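Local coordinates for protein tryptophan synthase alpha chain (Aquifex aeolicus, PDB 2EKC) that probably catalyses, as the alpha subunit of tryptophan synthase, the aldol cleavage of indoleglycerol phosphate to indole and glyceraldehyde 3-phosphate, at residues 101-106 with 136-141; 48-53 with 83-88; 164-167 with 173-176; 155-160 with 191-196; 213-218 with 222-227. All coordinates share one frame; numbering follows the deposited sequence.

Contact 1 (101-106 with 136-141); sequences TYYNPI and AEELKA
The phenol of Tyr-103 and the carboxylate of Glu-138 are the flat groups that meet here, and neither lies over the other: they approach through single oxygen atoms, with Tyr-103 OH 4.3 Å from Glu-138 OE1. That separation is too long for a direct bond, and a water fills it. The water accepts from Tyr-103 OH at 2.6 Å and donates to Glu-138 OE1 at 3.1 Å, turning through about 99° between its two partners. The ring reaches this place because CG of Tyr-103 stands trans to the backbone N (chi1 -180°), while Glu-138 runs out almost fully extended through chi1 and chi2.

Beside the bridge, the second touch is apolar. CG2 of Ile-106 faces CD1 of Leu-139 at 4.4 Å, a light touch consistent with the 9.1 Å between their CA atoms. This is the packing of neighbouring helical elements on the outside of a TIM barrel: helix 103-109 starts at the C-terminal end of strand 97-100, and helix 133-145 follows strand 125-127. Leu-111 of helix 111-120 touches both Ile-106 and Glu-138, so a third helix packs against both segments.

The start of helix 103-109 is tied down separately. Tyr-103 N donates to Asp-130 OD1, and Thr-101 OG1 donates in the carbonyl plane, to a lone pair of Tyr-102 O, at 2.9 Å. Tyr-102 takes the other direction, stacking on Phe-54 and hydrogen-bonding through its hydroxyl to Asp-60, a predicted active-site proton acceptor.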
# COMPACT_ATOMS: atom_id res chain seq x y z
N THR A 101 4.91 2.34 -6.64
CA THR A 101 5.56 2.70 -7.89
C THR A 101 6.01 1.49 -8.69
O THR A 101 6.44 0.47 -8.13
CB THR A 101 6.80 3.61 -7.63
OG1 THR A 101 7.46 3.90 -8.87
CG2 THR A 101 7.79 2.91 -6.71
N TYR A 102 5.91 1.59 -10.01
CA TYR A 102 6.37 0.51 -10.87
C TYR A 102 7.88 0.68 -10.88
O TYR A 102 8.39 1.73 -10.48
CB TYR A 102 5.77 0.64 -12.26
CG TYR A 102 4.37 0.07 -12.34
CD1 TYR A 102 3.29 0.70 -11.72
CD2 TYR A 102 4.13 -1.14 -13.00
CE1 TYR A 102 2.01 0.15 -11.75
CE2 TYR A 102 2.85 -1.70 -13.04
CZ TYR A 102 1.80 -1.06 -12.41
OH TYR A 102 0.54 -1.60 -12.47
N TYR A 103 8.60 -0.35 -11.33
CA TYR A 103 10.06 -0.27 -11.31
C TYR A 103 10.72 0.70 -12.29
O TYR A 103 11.63 1.43 -11.90
CB TYR A 103 10.67 -1.66 -11.53
CG TYR A 103 12.18 -1.61 -11.51
CD1 TYR A 103 12.88 -1.44 -10.31
CD2 TYR A 103 12.92 -1.65 -12.70
CE1 TYR A 103 14.27 -1.31 -10.30
CE2 TYR A 103 14.30 -1.52 -12.70
CZ TYR A 103 14.97 -1.35 -11.50
OH TYR A 103 16.34 -1.21 -11.50
N ASN A 104 10.27 0.69 -13.54
CA ASN A 104 10.85 1.55 -14.57
C ASN A 104 11.11 2.99 -14.15
O ASN A 104 12.21 3.51 -14.37
CB ASN A 104 9.97 1.52 -15.83
CG ASN A 104 10.48 2.45 -16.91
OD1 ASN A 104 11.64 2.39 -17.31
ND2 ASN A 104 9.59 3.31 -17.40
N PRO A 105 10.12 3.67 -13.55
CA PRO A 105 10.32 5.06 -13.13
C PRO A 105 11.50 5.23 -12.17
O PRO A 105 12.21 6.25 -12.21
CB PRO A 105 8.99 5.43 -12.48
CG PRO A 105 8.01 4.61 -13.28
CD PRO A 105 8.71 3.27 -13.37
N ILE A 106 11.72 4.24 -11.31
CA ILE A 106 12.82 4.31 -10.36
C ILE A 106 14.14 4.32 -11.12
O ILE A 106 15.04 5.12 -10.84
CB ILE A 106 12.82 3.10 -9.40
CG1 ILE A 106 11.49 3.04 -8.63
CG2 ILE A 106 13.99 3.21 -8.42
CD1 ILE A 106 11.38 1.84 -7.70
N ALA A 136 16.03 -6.74 -8.18
CA ALA A 136 15.70 -6.74 -6.76
C ALA A 136 16.83 -6.48 -5.77
O ALA A 136 16.70 -5.62 -4.90
CB ALA A 136 15.00 -8.04 -6.40
N GLU A 137 17.93 -7.21 -5.89
CA GLU A 137 19.04 -7.04 -4.96
C GLU A 137 19.59 -5.62 -4.97
O GLU A 137 19.89 -5.07 -3.91
CB GLU A 137 20.16 -8.04 -5.26
CG GLU A 137 19.75 -9.50 -5.10
CD GLU A 137 19.06 -9.78 -3.77
OE1 GLU A 137 19.63 -9.42 -2.72
OE2 GLU A 137 17.95 -10.36 -3.79
N GLU A 138 19.73 -5.03 -6.15
CA GLU A 138 20.26 -3.67 -6.22
C GLU A 138 19.30 -2.68 -5.56
O GLU A 138 19.74 -1.80 -4.82
CB GLU A 138 20.51 -3.26 -7.68
CG GLU A 138 20.99 -1.82 -7.81
CD GLU A 138 21.26 -1.39 -9.24
OE1 GLU A 138 20.43 -1.68 -10.13
OE2 GLU A 138 22.31 -0.75 -9.48
N LEU A 139 18.01 -2.83 -5.83
CA LEU A 139 17.03 -1.92 -5.24
C LEU A 139 16.98 -2.07 -3.73
O LEU A 139 16.94 -1.08 -3.00
CB LEU A 139 15.63 -2.20 -5.81
CG LEU A 139 14.50 -1.40 -5.16
CD1 LEU A 139 14.74 0.09 -5.34
CD2 LEU A 139 13.16 -1.80 -5.77
N LYS A 140 16.98 -3.31 -3.25
CA LYS A 140 16.93 -3.55 -1.81
C LYS A 140 18.12 -2.88 -1.13
O LYS A 140 17.97 -2.23 -0.09
CB LYS A 140 16.93 -5.05 -1.51
CG LYS A 140 15.74 -5.81 -2.10
CD LYS A 140 15.84 -7.30 -1.78
CE LYS A 140 14.77 -8.09 -2.51
NZ LYS A 140 14.84 -9.55 -2.19
N ALA A 141 19.30 -3.03 -1.73
CA ALA A 141 20.52 -2.43 -1.18
C ALA A 141 20.40 -0.92 -1.03
O ALA A 141 20.77 -0.37 0.00
CB ALA A 141 21.72 -2.78 -2.06
O HOH W 1 17.47 -2.01 -9.30

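Contact 2 (48-53 with 83-88); sequences LEIGFP and ELSETL
Leu-48 and Leu-88 make the tightest part of this contact, with CD2 of Leu-48 3.8 Å from CD1 of Leu-88 and the two side chains crossing at about a right angle. Ile-50 comes next: its CD1 rests on CB of Ser-85 at 4.0 Å. With CG1 trans to the carbonyl carbon and chi2 at 179°, the isoleucine extends this methyl toward the helix. Its other branch is held more loosely, CG2 standing 4.4 Å from CD2 of Leu-84.

The far side of the helix differs in chemistry. Glu-83, Glu-86 and Thr-87 lie there, at least partly exposed, and Glu-83 O receives two donors from opposite faces of its carbonyl plane: Thr-87 N and Thr-87 OG1, each at 2.9 Å. Ser-85 presents only carbon to Ile-50; its OG is hydrogen-bonded to Lys-121 O.

The short axes of strand 48-51 and helix 83-88 pass 10.4 Å apart and run nearly antiparallel, at 153°, as expected where a TIM-barrel helix returns along the outside of its strand. Leu-48 and Ile-50 point outward to it, while the alternate residue Glu-49, a predicted catalytic proton acceptor, faces the other way. Phe-37 of helix 30-42 touches Leu-48, Leu-84 and Leu-88, and Phe-97 of strand 97-100 touches Leu-48, Ile-50, Ser-85 and Leu-88, so the layer is shared with a neighbouring helix and the next barrel strand.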
# COMPACT_ATOMS: atom_id res chain seq x y z
N LEU A 48 -1.07 4.20 4.61
CA LEU A 48 -1.46 4.78 3.33
C LEU A 48 -0.61 4.30 2.17
O LEU A 48 0.61 4.21 2.28
CB LEU A 48 -1.37 6.31 3.42
CG LEU A 48 -1.90 7.11 2.23
CD1 LEU A 48 -3.41 6.91 2.14
CD2 LEU A 48 -1.56 8.58 2.41
N GLU A 49 -1.25 3.96 1.05
CA GLU A 49 -0.53 3.56 -0.15
C GLU A 49 -0.77 4.72 -1.12
O GLU A 49 -1.92 5.02 -1.47
CB GLU A 49 -1.07 2.27 -0.77
CG GLU A 49 -1.00 1.05 0.12
CD GLU A 49 -1.23 -0.23 -0.67
OE1 GLU A 49 -2.03 -0.19 -1.63
OE2 GLU A 49 -0.63 -1.27 -0.32
N ILE A 50 0.31 5.37 -1.53
CA ILE A 50 0.24 6.51 -2.43
C ILE A 50 0.55 6.10 -3.86
O ILE A 50 1.67 5.68 -4.16
CB ILE A 50 1.25 7.60 -1.98
CG1 ILE A 50 0.98 7.98 -0.52
CG2 ILE A 50 1.15 8.82 -2.89
CD1 ILE A 50 1.94 9.04 0.06
N GLY A 51 -0.44 6.21 -4.75
CA GLY A 51 -0.24 5.81 -6.13
C GLY A 51 0.52 6.81 -7.00
O GLY A 51 0.15 7.98 -7.08
N PHE A 52 1.58 6.33 -7.64
CA PHE A 52 2.44 7.12 -8.53
C PHE A 52 2.02 6.76 -9.96
O PHE A 52 2.36 5.68 -10.45
CB PHE A 52 3.91 6.74 -8.24
CG PHE A 52 4.93 7.36 -9.17
CD1 PHE A 52 4.61 8.44 -9.98
CD2 PHE A 52 6.24 6.88 -9.18
CE1 PHE A 52 5.58 9.04 -10.80
CE2 PHE A 52 7.22 7.45 -10.00
CZ PHE A 52 6.89 8.54 -10.81
N PRO A 53 1.27 7.64 -10.64
CA PRO A 53 0.80 7.40 -12.01
C PRO A 53 1.87 6.87 -12.96
O PRO A 53 2.95 7.44 -13.06
CB PRO A 53 0.27 8.76 -12.44
CG PRO A 53 -0.20 9.36 -11.14
CD PRO A 53 0.94 9.01 -10.21
N GLU A 83 5.16 15.90 -3.27
CA GLU A 83 4.64 17.13 -2.67
C GLU A 83 3.42 16.76 -1.84
O GLU A 83 3.22 17.28 -0.74
CB GLU A 83 4.26 18.14 -3.76
CG GLU A 83 3.52 19.38 -3.24
CD GLU A 83 4.39 20.28 -2.37
OE1 GLU A 83 4.89 19.81 -1.32
OE2 GLU A 83 4.57 21.46 -2.73
N LEU A 84 2.60 15.86 -2.37
CA LEU A 84 1.39 15.40 -1.67
C LEU A 84 1.79 14.62 -0.42
O LEU A 84 1.17 14.77 0.63
CB LEU A 84 0.53 14.53 -2.60
CG LEU A 84 -0.77 13.95 -2.02
CD1 LEU A 84 -1.80 13.79 -3.12
CD2 LEU A 84 -0.48 12.62 -1.34
N SER A 85 2.82 13.79 -0.53
CA SER A 85 3.30 13.02 0.62
C SER A 85 3.77 13.99 1.71
O SER A 85 3.40 13.86 2.87
CB SER A 85 4.46 12.11 0.21
OG SER A 85 5.09 11.53 1.35
N GLU A 86 4.58 14.96 1.32
CA GLU A 86 5.09 15.93 2.28
C GLU A 86 3.94 16.69 2.95
O GLU A 86 3.95 16.91 4.16
CB GLU A 86 6.04 16.92 1.59
CG GLU A 86 6.57 18.01 2.50
CD GLU A 86 7.48 18.99 1.78
OE1 GLU A 86 8.62 18.62 1.44
OE2 GLU A 86 7.04 20.14 1.54
N THR A 87 2.95 17.08 2.16
CA THR A 87 1.80 17.80 2.69
C THR A 87 1.03 16.98 3.72
O THR A 87 0.67 17.48 4.79
CB THR A 87 0.84 18.21 1.55
OG1 THR A 87 1.51 19.14 0.69
CG2 THR A 87 -0.41 18.87 2.12
N LEU A 88 0.80 15.71 3.41
CA LEU A 88 0.06 14.83 4.33
C LEU A 88 0.90 14.47 5.56
O LEU A 88 0.36 14.33 6.66
CB LEU A 88 -0.36 13.55 3.60
CG LEU A 88 -1.38 13.69 2.46
CD1 LEU A 88 -1.65 12.34 1.86
CD2 LEU A 88 -2.68 14.30 3.00

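Contact 3 (164-167 with 173-176); sequences KLIC and MTYF
A beta-alpha-beta unit of the TIM barrel, formed by strand 149-154, helix 160-169 and strand 174-177, is packed together here, where Ile-166 on the helix meets Thr-174 and Phe-176 on the second strand. The segments are only six residues apart, and the CA atoms of Ile-166 and Thr-174 come within 7.5 Å.

Ile-166 uses both of its branches. CG2, trans to the backbone N, meets CG2 of Thr-174 at 3.7 Å, methyl against methyl, with the two side chains at about a right angle. The longer branch takes CD1 to CZ of Phe-176, 4.2 Å away, at a slant to the ring. Thr-174 points at the helix, whereas Phe-176, two residues on, leaves the strand to one side and only the end of its ring comes up to Ile-166; the intervening Tyr-175 points away. Pro-152 of strand 149-154 touches Ile-166 and Thr-174 as well, bringing all three elements of the unit into one buried layer.

The polar end of Thr-174 is satisfied outside this layer. Its OG1 is hydrogen-bonded to Tyr-201 OH, and the ring of Tyr-201 also meets Phe-176 edge-to-face, so one tyrosine of helix 192-204 bears on both strand residues. At the end of segment 164-167, Cys-167 turns from the strand and forms a disulfide with Cys-205, a covalent tie to the region beyond helix 192-204. The division of labour within Thr-174 follows from its chi1 of 63°: OG1 lies between the backbone N and the carbonyl carbon, and CG2, beside the N, is left to meet Ile-166.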
# COMPACT_ATOMS: atom_id res chain seq x y z
N LYS A 164 9.93 -18.23 2.73
CA LYS A 164 11.08 -17.93 3.57
C LYS A 164 11.91 -16.79 2.99
O LYS A 164 12.48 -15.99 3.73
CB LYS A 164 11.96 -19.17 3.76
CG LYS A 164 13.09 -18.93 4.73
CD LYS A 164 13.75 -20.23 5.17
CE LYS A 164 14.74 -19.99 6.30
NZ LYS A 164 15.33 -21.26 6.82
N LEU A 165 11.97 -16.71 1.66
CA LEU A 165 12.72 -15.64 1.01
C LEU A 165 11.98 -14.32 1.19
O LEU A 165 12.59 -13.26 1.29
CB LEU A 165 12.89 -15.95 -0.48
CG LEU A 165 13.82 -17.12 -0.80
CD1 LEU A 165 13.67 -17.52 -2.26
CD2 LEU A 165 15.26 -16.73 -0.49
N ILE A 166 10.65 -14.39 1.23
CA ILE A 166 9.82 -13.21 1.43
C ILE A 166 10.05 -12.65 2.84
O ILE A 166 10.25 -11.45 3.01
CB ILE A 166 8.32 -13.57 1.26
CG1 ILE A 166 8.02 -13.85 -0.21
CG2 ILE A 166 7.44 -12.43 1.77
CD1 ILE A 166 6.60 -14.35 -0.47
N CYS A 167 10.04 -13.53 3.83
CA CYS A 167 10.24 -13.11 5.22
C CYS A 167 11.59 -12.43 5.43
O CYS A 167 11.67 -11.37 6.06
CB CYS A 167 10.13 -14.32 6.15
SG CYS A 167 9.88 -13.92 7.91
N MET A 173 7.04 -5.62 7.05
CA MET A 173 5.76 -6.22 6.69
C MET A 173 5.77 -6.83 5.30
O MET A 173 6.67 -6.58 4.49
CB MET A 173 4.66 -5.16 6.75
CG MET A 173 4.83 -4.06 5.71
SD MET A 173 3.48 -2.89 5.69
CE MET A 173 2.20 -3.86 4.94
N THR A 174 4.75 -7.64 5.02
CA THR A 174 4.61 -8.30 3.73
C THR A 174 3.21 -8.08 3.18
O THR A 174 2.28 -7.79 3.94
CB THR A 174 4.85 -9.82 3.83
OG1 THR A 174 3.86 -10.40 4.68
CG2 THR A 174 6.23 -10.11 4.41
N TYR A 175 3.06 -8.23 1.87
CA TYR A 175 1.78 -8.07 1.22
C TYR A 175 1.47 -9.27 0.33
O TYR A 175 2.27 -9.62 -0.54
CB TYR A 175 1.77 -6.80 0.35
CG TYR A 175 0.52 -6.69 -0.50
CD1 TYR A 175 -0.74 -6.51 0.09
CD2 TYR A 175 0.57 -6.84 -1.88
CE1 TYR A 175 -1.91 -6.49 -0.67
CE2 TYR A 175 -0.59 -6.82 -2.66
CZ TYR A 175 -1.83 -6.65 -2.05
OH TYR A 175 -2.99 -6.65 -2.80
N PHE A 176 0.33 -9.91 0.56
CA PHE A 176 -0.09 -11.05 -0.25
C PHE A 176 -1.37 -10.69 -1.00
O PHE A 176 -2.22 -9.98 -0.46
CB PHE A 176 -0.39 -12.28 0.62
CG PHE A 176 0.82 -13.09 0.97
CD1 PHE A 176 1.84 -12.55 1.75
CD2 PHE A 176 0.93 -14.41 0.54
CE1 PHE A 176 2.95 -13.33 2.11
CE2 PHE A 176 2.03 -15.19 0.89
CZ PHE A 176 3.04 -14.65 1.68

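Contact 4 (155-160 with 191-196); sequences APTSTR and YERIKK
A water links Pro-156 O with Arg-193 NE, donating to the carbonyl and accepting from the guanidinium, each at 2.7 Å, with an angle of about 102° at the water. Pro-156 O lies at the edge of the guanidinium, near its plane. The bridge spans two parts of the TIM barrel: the loop joining strand 149-154 to helix 160-169, and the first turn of helix 192-204.

The loop is shaped by a type I turn from Ala-155 to Ser-158, closed by Ser-158 N to Ala-155 O at 3.0 Å. Ala-155 N in turn donates to Ser-158 OG at 2.8 Å (152° at the hydrogen), so side chain and backbone of the serine both bind the turn's first residue. The following Thr-159 is the N-cap of helix 160-169, through OG1 to Arg-162 N.

The turn presents Pro-156 to the helix. Arg-193, extended from CG to NE, runs past it, its CG 3.8 Å from Pro-156 CB, and brings NH2 to within 3.3 Å of Thr-157 CG2. On the buried side, Ile-194 CD1 reaches Pro-156 CG at 4.1 Å.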
# COMPACT_ATOMS: atom_id res chain seq x y z
N ALA A 155 1.81 -14.58 -2.85
CA ALA A 155 0.59 -14.99 -3.55
C ALA A 155 0.02 -16.24 -2.90
O ALA A 155 0.70 -16.90 -2.12
CB ALA A 155 0.91 -15.25 -5.02
N PRO A 156 -1.24 -16.58 -3.22
CA PRO A 156 -1.86 -17.77 -2.63
C PRO A 156 -1.11 -19.03 -3.05
O PRO A 156 -1.27 -20.08 -2.43
CB PRO A 156 -3.28 -17.73 -3.20
CG PRO A 156 -3.51 -16.25 -3.44
CD PRO A 156 -2.20 -15.84 -4.05
N THR A 157 -0.31 -18.91 -4.10
CA THR A 157 0.46 -20.05 -4.61
C THR A 157 1.95 -19.99 -4.30
O THR A 157 2.73 -20.77 -4.86
CB THR A 157 0.28 -20.20 -6.13
OG1 THR A 157 0.69 -19.00 -6.79
CG2 THR A 157 -1.17 -20.49 -6.48
N SER A 158 2.37 -19.07 -3.44
CA SER A 158 3.79 -18.97 -3.09
C SER A 158 4.28 -20.27 -2.44
O SER A 158 3.63 -20.81 -1.54
CB SER A 158 4.03 -17.80 -2.14
OG SER A 158 3.83 -16.56 -2.81
N THR A 159 5.42 -20.77 -2.90
CA THR A 159 5.98 -22.00 -2.36
C THR A 159 6.54 -21.74 -0.97
O THR A 159 6.74 -20.59 -0.58
CB THR A 159 7.12 -22.52 -3.24
OG1 THR A 159 8.20 -21.58 -3.21
CG2 THR A 159 6.65 -22.70 -4.68
N ARG A 160 6.79 -22.81 -0.22
CA ARG A 160 7.34 -22.67 1.12
C ARG A 160 8.71 -22.00 1.06
O ARG A 160 9.03 -21.17 1.91
CB ARG A 160 7.47 -24.03 1.81
CG ARG A 160 6.14 -24.69 2.14
CD ARG A 160 6.35 -25.95 2.96
NE ARG A 160 6.88 -25.67 4.29
CZ ARG A 160 6.18 -25.12 5.28
NH1 ARG A 160 4.90 -24.80 5.09
NH2 ARG A 160 6.74 -24.89 6.46
N TYR A 191 -9.89 -15.70 0.94
CA TYR A 191 -10.71 -16.91 0.89
C TYR A 191 -9.97 -18.06 1.55
O TYR A 191 -9.02 -17.85 2.32
CB TYR A 191 -11.04 -17.26 -0.57
CG TYR A 191 -11.04 -16.08 -1.51
CD1 TYR A 191 -9.84 -15.53 -1.97
CD2 TYR A 191 -12.23 -15.48 -1.92
CE1 TYR A 191 -9.83 -14.42 -2.82
CE2 TYR A 191 -12.23 -14.37 -2.76
CZ TYR A 191 -11.02 -13.84 -3.21
OH TYR A 191 -11.00 -12.75 -4.04
N GLU A 192 -10.39 -19.29 1.24
CA GLU A 192 -9.77 -20.48 1.82
C GLU A 192 -8.32 -20.67 1.38
O GLU A 192 -7.47 -21.07 2.18
CB GLU A 192 -10.59 -21.71 1.44
CG GLU A 192 -10.13 -23.01 2.10
CD GLU A 192 -10.19 -22.94 3.61
OE1 GLU A 192 -11.17 -22.39 4.16
OE2 GLU A 192 -9.25 -23.45 4.27
N ARG A 193 -8.04 -20.39 0.12
CA ARG A 193 -6.69 -20.57 -0.41
C ARG A 193 -5.64 -19.63 0.16
O ARG A 193 -4.55 -20.07 0.54
CB ARG A 193 -6.72 -20.44 -1.93
CG ARG A 193 -5.42 -20.84 -2.60
CD ARG A 193 -5.67 -21.19 -4.04
NE ARG A 193 -4.48 -21.74 -4.68
CZ ARG A 193 -4.49 -22.43 -5.81
NH1 ARG A 193 -5.64 -22.66 -6.43
NH2 ARG A 193 -3.36 -22.89 -6.32
N ILE A 194 -5.94 -18.34 0.22
CA ILE A 194 -4.98 -17.38 0.75
C ILE A 194 -4.88 -17.54 2.27
O ILE A 194 -3.81 -17.33 2.86
CB ILE A 194 -5.37 -15.92 0.40
CG1 ILE A 194 -4.34 -14.95 0.98
CG2 ILE A 194 -6.76 -15.61 0.93
CD1 ILE A 194 -2.91 -15.17 0.50
N LYS A 195 -5.98 -17.93 2.89
CA LYS A 195 -6.01 -18.14 4.33
C LYS A 195 -5.04 -19.25 4.71
O LYS A 195 -4.24 -19.11 5.65
CB LYS A 195 -7.43 -18.49 4.79
CG LYS A 195 -7.57 -18.72 6.28
CD LYS A 195 -9.03 -18.86 6.67
CE LYS A 195 -9.17 -19.13 8.16
NZ LYS A 195 -8.54 -20.42 8.54
N LYS A 196 -5.10 -20.36 3.99
CA LYS A 196 -4.22 -21.49 4.25
C LYS A 196 -2.76 -21.10 3.99
O LYS A 196 -1.86 -21.54 4.70
CB LYS A 196 -4.60 -22.68 3.38
CG LYS A 196 -5.85 -23.42 3.85
CD LYS A 196 -5.61 -24.12 5.19
CE LYS A 196 -6.81 -24.94 5.62
NZ LYS A 196 -6.60 -25.63 6.92
O HOH W 2 -2.29 -22.49 -3.23

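Contact 5 (213-218 with 222-227); sequences FGVSKK and REIGSF
Val-215 and Ile-224 meet tip to tip, CG2 of the valine 3.5 Å from CD1 of the isoleucine, closer than methyl groups usually pack. Ile-224 reaches across by extending its longer branch (chi1 -61°, chi2 172°), whereas Val-215 offers the methyl that lies beside its backbone N. The second direct link is backbone: Arg-222 N donates to Lys-218 O at 3.0 Å, almost straight at 169°, and Arg-222 CB sits 3.6 Å from the same oxygen. This is the i to i+4 bond of the first helical turn.

The contact therefore folds a loop against the helix it leads into, a beta-alpha connection of the TIM barrel between strand 209-212 and helix 218-225. Lys-217 is the N-cap residue, and Ser-216 N is hydrogen-bonded to His-220 ND1, tying the loop to the opening turn. Just before Val-215, the backbone at Gly-214 takes a conformation in which a CB would be jammed against the carbonyl O of Phe-213.

Farther out, strand 230-233 backs the apolar pair, Val-233 touching Val-215 and Val-231 touching Ile-224. In the conformer given, one of two deposited, Arg-222 NH1 is hydrogen-bonded to Arg-261 O near the chain terminus. At the other end of the helix, Phe-227 N binds Ile-224 O at 3.0 Å, and the phenylalanine ring carries that same oxygen over the centre of one face, 3.5 Å above its plane. Ile-194, Lys-195 and Val-198 of helix 192-204 touch Phe-227 in turn.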
# COMPACT_ATOMS: atom_id res chain seq x y z
N PHE A 213 -6.83 -7.05 -2.61
CA PHE A 213 -7.59 -7.45 -3.78
C PHE A 213 -8.95 -8.02 -3.41
O PHE A 213 -9.04 -9.00 -2.68
CB PHE A 213 -6.85 -8.48 -4.64
CG PHE A 213 -7.58 -8.84 -5.90
CD1 PHE A 213 -7.58 -7.97 -6.99
CD2 PHE A 213 -8.33 -10.01 -5.98
CE1 PHE A 213 -8.32 -8.26 -8.14
CE2 PHE A 213 -9.07 -10.31 -7.13
CZ PHE A 213 -9.06 -9.43 -8.21
N GLY A 214 -10.00 -7.39 -3.93
CA GLY A 214 -11.35 -7.87 -3.66
C GLY A 214 -11.98 -7.42 -2.36
O GLY A 214 -12.91 -8.07 -1.87
N VAL A 215 -11.50 -6.33 -1.79
CA VAL A 215 -12.07 -5.83 -0.54
C VAL A 215 -12.88 -4.57 -0.82
O VAL A 215 -12.36 -3.61 -1.38
CB VAL A 215 -10.98 -5.50 0.50
CG1 VAL A 215 -11.62 -5.14 1.83
CG2 VAL A 215 -10.03 -6.68 0.65
N SER A 216 -14.15 -4.57 -0.43
CA SER A 216 -15.01 -3.42 -0.66
C SER A 216 -16.17 -3.34 0.32
O SER A 216 -16.98 -2.42 0.25
CB SER A 216 -15.56 -3.45 -2.09
OG SER A 216 -16.30 -4.63 -2.33
N LYS A 217 -16.26 -4.31 1.22
CA LYS A 217 -17.35 -4.35 2.20
C LYS A 217 -16.82 -4.66 3.59
O LYS A 217 -15.81 -5.36 3.74
CB LYS A 217 -18.37 -5.41 1.80
CG LYS A 217 -19.05 -5.15 0.46
CD LYS A 217 -19.64 -6.42 -0.13
CE LYS A 217 -20.64 -7.09 0.80
NZ LYS A 217 -21.18 -8.34 0.21
N LYS A 218 -17.50 -4.15 4.60
CA LYS A 218 -17.11 -4.37 5.99
C LYS A 218 -16.93 -5.87 6.25
O LYS A 218 -16.01 -6.28 6.96
CB LYS A 218 -18.16 -3.80 6.93
CG LYS A 218 -17.92 -4.10 8.40
CD LYS A 218 -19.06 -3.55 9.23
CE LYS A 218 -18.98 -4.05 10.67
NZ LYS A 218 -20.14 -3.56 11.46
N ARG A 222 -13.69 -7.86 7.88
CA ARG A 222 -13.84 -8.73 9.04
C ARG A 222 -13.31 -10.14 8.74
O ARG A 222 -12.55 -10.70 9.52
CB ARG A 222 -15.32 -8.80 9.44
CG ARG A 222 -15.62 -9.78 10.58
CD ARG A 222 -14.91 -9.38 11.87
NE ARG A 222 -15.48 -8.17 12.47
CZ ARG A 222 -14.96 -7.54 13.51
NH1 ARG A 222 -13.85 -8.00 14.08
NH2 ARG A 222 -15.54 -6.46 13.99
N GLU A 223 -13.71 -10.69 7.59
CA GLU A 223 -13.27 -12.02 7.20
C GLU A 223 -11.76 -12.13 6.98
O GLU A 223 -11.12 -13.03 7.51
CB GLU A 223 -14.01 -12.46 5.93
CG GLU A 223 -15.52 -12.49 6.10
CD GLU A 223 -16.24 -12.93 4.83
OE1 GLU A 223 -16.11 -12.24 3.79
OE2 GLU A 223 -16.96 -13.96 4.89
N ILE A 224 -11.20 -11.23 6.18
CA ILE A 224 -9.77 -11.26 5.91
C ILE A 224 -8.99 -10.90 7.17
O ILE A 224 -7.96 -11.52 7.47
CB ILE A 224 -9.39 -10.27 4.80
CG1 ILE A 224 -10.10 -10.66 3.51
CG2 ILE A 224 -7.88 -10.28 4.60
CD1 ILE A 224 -9.95 -9.67 2.40
N GLY A 225 -9.49 -9.91 7.90
CA GLY A 225 -8.84 -9.49 9.12
C GLY A 225 -8.82 -10.57 10.18
O GLY A 225 -8.07 -10.47 11.16
N SER A 226 -9.64 -11.60 10.01
CA SER A 226 -9.69 -12.69 10.97
C SER A 226 -8.42 -13.52 10.91
O SER A 226 -8.09 -14.21 11.88
CB SER A 226 -10.90 -13.60 10.71
OG SER A 226 -10.67 -14.42 9.57
N PHE A 227 -7.71 -13.46 9.79
CA PHE A 227 -6.47 -14.23 9.66
C PHE A 227 -5.24 -13.42 9.23
O PHE A 227 -4.11 -13.90 9.34
CB PHE A 227 -6.68 -15.43 8.71
CG PHE A 227 -7.00 -15.05 7.29
CD1 PHE A 227 -5.99 -14.72 6.39
CD2 PHE A 227 -8.32 -15.07 6.83
CE1 PHE A 227 -6.28 -14.41 5.07
CE2 PHE A 227 -8.62 -14.76 5.51
CZ PHE A 227 -7.60 -14.43 4.63

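Overall arrangement
All five contacts belong to one TIM barrel. Contacts 2 and 3 are its buried strand-to-helix packing, wholly apolar across the segments, with centres 24 Å apart on opposite sides of the chain's centre. Contact 1, helix to helix, adds a water bridge at its exposed margin and meets contact 2 where Thr-101 and Pro-105 pack on Phe-52. Contacts 4 and 5 are partly buried loop-to-helix meetings: both pair an apolar touch with a polar link, in contact 4 through water to a guanidinium, in contact 5 through a direct backbone bond. Contacts 3 and 4 share a layer, Phe-176 CB lying 3.8 Å from Ile-194 CD1; Ile-194 CG2 continues to Phe-227 CZ of contact 5 at 4.0 Å.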